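Local coordinates for glutathione S-transferase (Sulfitobacter, PDB 4GF0), which binds glutathione and, as a member of the glutathione S-transferase family, probably conjugates its thiol to electrophilic substrates, at the interface of chains A and B. Sequence-based numbering; all coordinates share one arbitrary frame. Chains: chain A/B, Glutathione S-transferase.

The interface of chains A and B. Residues chain A 51, 66-67, 69-70, 103; chain B 96-97, 100-101, 104.
B:Tyr100 lays one face of its ring against A:Gly69, whose CA stands over the ring 3.6 Å from the centroid, displaced toward the hydroxyl-bearing rim, in a CH-pi contact. The pair illustrates how a helix that exposes glycine can take an aromatic ring flat against its backbone. A:Ala103 CB meets the same ring differently, in plane at the edge, 3.7 Å from B:Tyr100 CD1. An alanine in place of B:Tyr100 would probably open a gap between the helices, leaving A:Gly69 and the A:Ala103 methyl without their apolar cover.

Beside the ring, polar groups take over. B:Ser97 OG, anti to its own backbone N (chi1 -179°), points into chain A and donates to A:Thr66 O at 2.9 Å, approaching from above the carbonyl plane. It also accepts from the A:Thr66 OG1 hydroxyl at 3.1 Å and meets waters 2 and 3, so this small hydroxyl ties together strand end and solvent.

A:Lys51 NZ supports the cluster from within chain A, donating to A:Thr66 OG1 and forming a salt bridge of 2.9 Å with A:Glu67 OE2 on that oxygen's anti lone pair. The bend of the lysine chain at chi3 (-77°) brings its ammonium to both partners while CD rests 3.5 Å from B:Tyr101 CD1. The A:Glu67 carboxylate lies steeply to the B:Tyr101 ring, planes 77° apart, with OE2 at the ring edge. At the periphery, water 1 joins the B:Arg96 guanidinium, in its plane, to A:Ala70 O.

The patch is part of a two-fold interface, probably the canonical GST dimer: helix 89-111 of chain B packs against the end of strand 64-66 and the start of helix 68-78 in the thioredoxin-like N-terminal domain of chain A, and also meets the equivalent helix 89-111 through A:Ala103. A:Glu67 also lines the glutathione pocket, placing this contact next to the active site.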
ATOM      1  N   LYS A  51      -6.100 -11.580  -7.488  1.00 18.65           N
ATOM      2  CA  LYS A  51      -5.015 -11.682  -6.510  1.00 20.60           C
ATOM      3  C   LYS A  51      -5.352 -12.627  -5.357  1.00 19.94           C
ATOM      4  O   LYS A  51      -4.465 -13.026  -4.598  1.00 20.37           O
ATOM      5  CB  LYS A  51      -4.630 -10.291  -5.984  1.00 19.83           C
ATOM      6  CG  LYS A  51      -3.968  -9.427  -7.047  1.00 18.73           C
ATOM      7  CD  LYS A  51      -3.708  -8.013  -6.551  1.00 19.06           C
ATOM      8  CE  LYS A  51      -4.985  -7.190  -6.539  1.00 14.09           C
ATOM      9  NZ  LYS A  51      -4.668  -5.765  -6.187  1.00 15.94           N
ATOM     10  N   THR A  66      -9.710  -3.174  -5.482  1.00 10.49           N
ATOM     11  CA  THR A  66      -8.900  -3.900  -4.503  1.00 10.75           C
ATOM     12  C   THR A  66      -7.864  -2.984  -3.876  1.00 14.75           C
ATOM     13  O   THR A  66      -7.631  -1.876  -4.378  1.00 15.58           O
ATOM     14  CB  THR A  66      -8.141  -5.079  -5.131  1.00 13.97           C
ATOM     15  OG1 THR A  66      -7.237  -4.588  -6.132  1.00 14.72           O
ATOM     16  CG2 THR A  66      -9.116  -6.073  -5.765  1.00 16.97           C
ATOM     17  N   GLU A  67      -7.229  -3.504  -2.818  1.00 12.31           N
ATOM     18  CA  GLU A  67      -6.169  -2.862  -2.010  1.00 11.29           C
ATOM     19  C   GLU A  67      -6.743  -1.965  -0.927  1.00 10.96           C
ATOM     20  O   GLU A  67      -7.323  -0.915  -1.206  1.00 11.51           O
ATOM     21  CB  GLU A  67      -5.123  -2.105  -2.840  1.00 10.99           C
ATOM     22  CG  GLU A  67      -4.376  -2.975  -3.855  1.00 13.45           C
ATOM     23  CD  GLU A  67      -3.451  -4.000  -3.211  1.00 19.61           C
ATOM     24  OE1 GLU A  67      -3.010  -3.792  -2.055  1.00 17.97           O
ATOM     25  OE2 GLU A  67      -3.152  -5.017  -3.875  1.00 16.80           O
ATOM     26  N   GLY A  69      -5.787   0.306   1.162  1.00 10.24           N
ATOM     27  CA  GLY A  69      -5.562   1.744   1.202  1.00 10.01           C
ATOM     28  C   GLY A  69      -6.343   2.479   0.129  1.00 10.17           C
ATOM     29  O   GLY A  69      -6.821   3.599   0.344  1.00  8.89           O
ATOM     30  N   ALA A  70      -6.467   1.859  -1.042  1.00 10.77           N
ATOM     31  CA  ALA A  70      -7.222   2.452  -2.143  1.00 10.21           C
ATOM     32  C   ALA A  70      -8.706   2.485  -1.803  1.00 10.43           C
ATOM     33  O   ALA A  70      -9.402   3.467  -2.083  1.00 10.49           O
ATOM     34  CB  ALA A  70      -6.978   1.666  -3.447  1.00  9.81           C
ATOM     35  N   ALA A 103       0.749  -0.863   4.779  1.00 12.60           N
ATOM     36  CA  ALA A 103       0.638  -1.697   3.577  1.00 11.92           C
ATOM     37  C   ALA A 103       1.947  -2.360   3.156  1.00 14.70           C
ATOM     38  O   ALA A 103       1.945  -3.503   2.692  1.00 15.33           O
ATOM     39  CB  ALA A 103       0.081  -0.874   2.404  1.00  9.89           C
TER
ATOM     40  N   ARG B  96      -4.896   4.355  -7.284  1.00  9.30           N
ATOM     41  CA  ARG B  96      -4.317   4.029  -5.981  1.00  8.32           C
ATOM     42  C   ARG B  96      -4.185   2.536  -5.748  1.00 10.32           C
ATOM     43  O   ARG B  96      -3.266   2.092  -5.055  1.00  9.92           O
ATOM     44  CB  ARG B  96      -5.116   4.668  -4.839  1.00  8.62           C
ATOM     45  CG  ARG B  96      -5.003   6.184  -4.837  1.00  9.00           C
ATOM     46  CD  ARG B  96      -5.421   6.793  -3.507  1.00 12.04           C
ATOM     47  NE  ARG B  96      -5.362   8.254  -3.607  1.00 12.98           N
ATOM     48  CZ  ARG B  96      -6.376   9.030  -3.977  1.00 16.93           C
ATOM     49  NH1 ARG B  96      -7.570   8.507  -4.253  1.00 12.14           N
ATOM     50  NH2 ARG B  96      -6.196  10.341  -4.054  1.00 12.84           N
ATOM     51  N   SER B  97      -5.084   1.758  -6.341  1.00  8.70           N
ATOM     52  CA  SER B  97      -4.993   0.304  -6.204  1.00 10.86           C
ATOM     53  C   SER B  97      -3.670  -0.165  -6.785  1.00 10.77           C
ATOM     54  O   SER B  97      -2.972  -1.015  -6.206  1.00 11.19           O
ATOM     55  CB  SER B  97      -6.146  -0.380  -6.947  1.00 11.71           C
ATOM     56  OG  SER B  97      -6.064  -1.791  -6.778  1.00 15.06           O
ATOM     57  N   TYR B 100      -0.851   0.906  -4.283  1.00 10.16           N
ATOM     58  CA  TYR B 100      -0.748   0.027  -3.113  1.00  9.64           C
ATOM     59  C   TYR B 100      -0.306  -1.380  -3.488  1.00 12.55           C
ATOM     60  O   TYR B 100       0.358  -2.060  -2.700  1.00 12.85           O
ATOM     61  CB  TYR B 100      -2.064  -0.027  -2.330  1.00  9.54           C
ATOM     62  CG  TYR B 100      -2.249   1.147  -1.389  1.00 11.76           C
ATOM     63  CD1 TYR B 100      -1.698   1.129  -0.114  1.00 12.01           C
ATOM     64  CD2 TYR B 100      -2.959   2.277  -1.781  1.00  9.72           C
ATOM     65  CE1 TYR B 100      -1.858   2.203   0.759  1.00 11.82           C
ATOM     66  CE2 TYR B 100      -3.129   3.358  -0.907  1.00 12.39           C
ATOM     67  CZ  TYR B 100      -2.581   3.307   0.356  1.00 14.93           C
ATOM     68  OH  TYR B 100      -2.759   4.369   1.221  1.00 13.40           O
ATOM     69  N   TYR B 101      -0.671  -1.833  -4.680  1.00 10.93           N
ATOM     70  CA  TYR B 101      -0.183  -3.141  -5.122  1.00 12.34           C
ATOM     71  C   TYR B 101       1.331  -3.112  -5.244  1.00 12.44           C
ATOM     72  O   TYR B 101       2.030  -4.051  -4.835  1.00 13.63           O
ATOM     73  CB  TYR B 101      -0.808  -3.547  -6.457  1.00 11.87           C
ATOM     74  CG  TYR B 101      -0.240  -4.837  -7.005  1.00 12.78           C
ATOM     75  CD1 TYR B 101      -0.744  -6.069  -6.609  1.00 12.40           C
ATOM     76  CD2 TYR B 101       0.803  -4.818  -7.925  1.00 11.76           C
ATOM     77  CE1 TYR B 101      -0.222  -7.261  -7.122  1.00 16.21           C
ATOM     78  CE2 TYR B 101       1.339  -5.998  -8.430  1.00 12.48           C
ATOM     79  CZ  TYR B 101       0.815  -7.212  -8.032  1.00 16.72           C
ATOM     80  OH  TYR B 101       1.342  -8.384  -8.544  1.00 16.96           O
ATOM     81  N   SER B 104       2.883  -2.993  -1.662  1.00 13.46           N
ATOM     82  CA  SER B 104       2.642  -4.116  -0.753  1.00 14.46           C
ATOM     83  C   SER B 104       3.041  -5.457  -1.334  1.00 16.87           C
ATOM     84  O   SER B 104       3.243  -6.430  -0.595  1.00 16.90           O
ATOM     85  CB  SER B 104       1.162  -4.177  -0.368  1.00 16.20           C
ATOM     86  OG  SER B 104       0.362  -4.444  -1.516  1.00 19.51           O
TER
HETATM   87  O   HOH W   1      -8.893   5.875  -3.822  1.00 11.41           O
HETATM   88  O   HOH W   2      -4.002  -3.554  -8.073  1.00 18.61           O
HETATM   89  O   HOH W   3      -8.721  -1.894  -8.074  1.00 19.53           O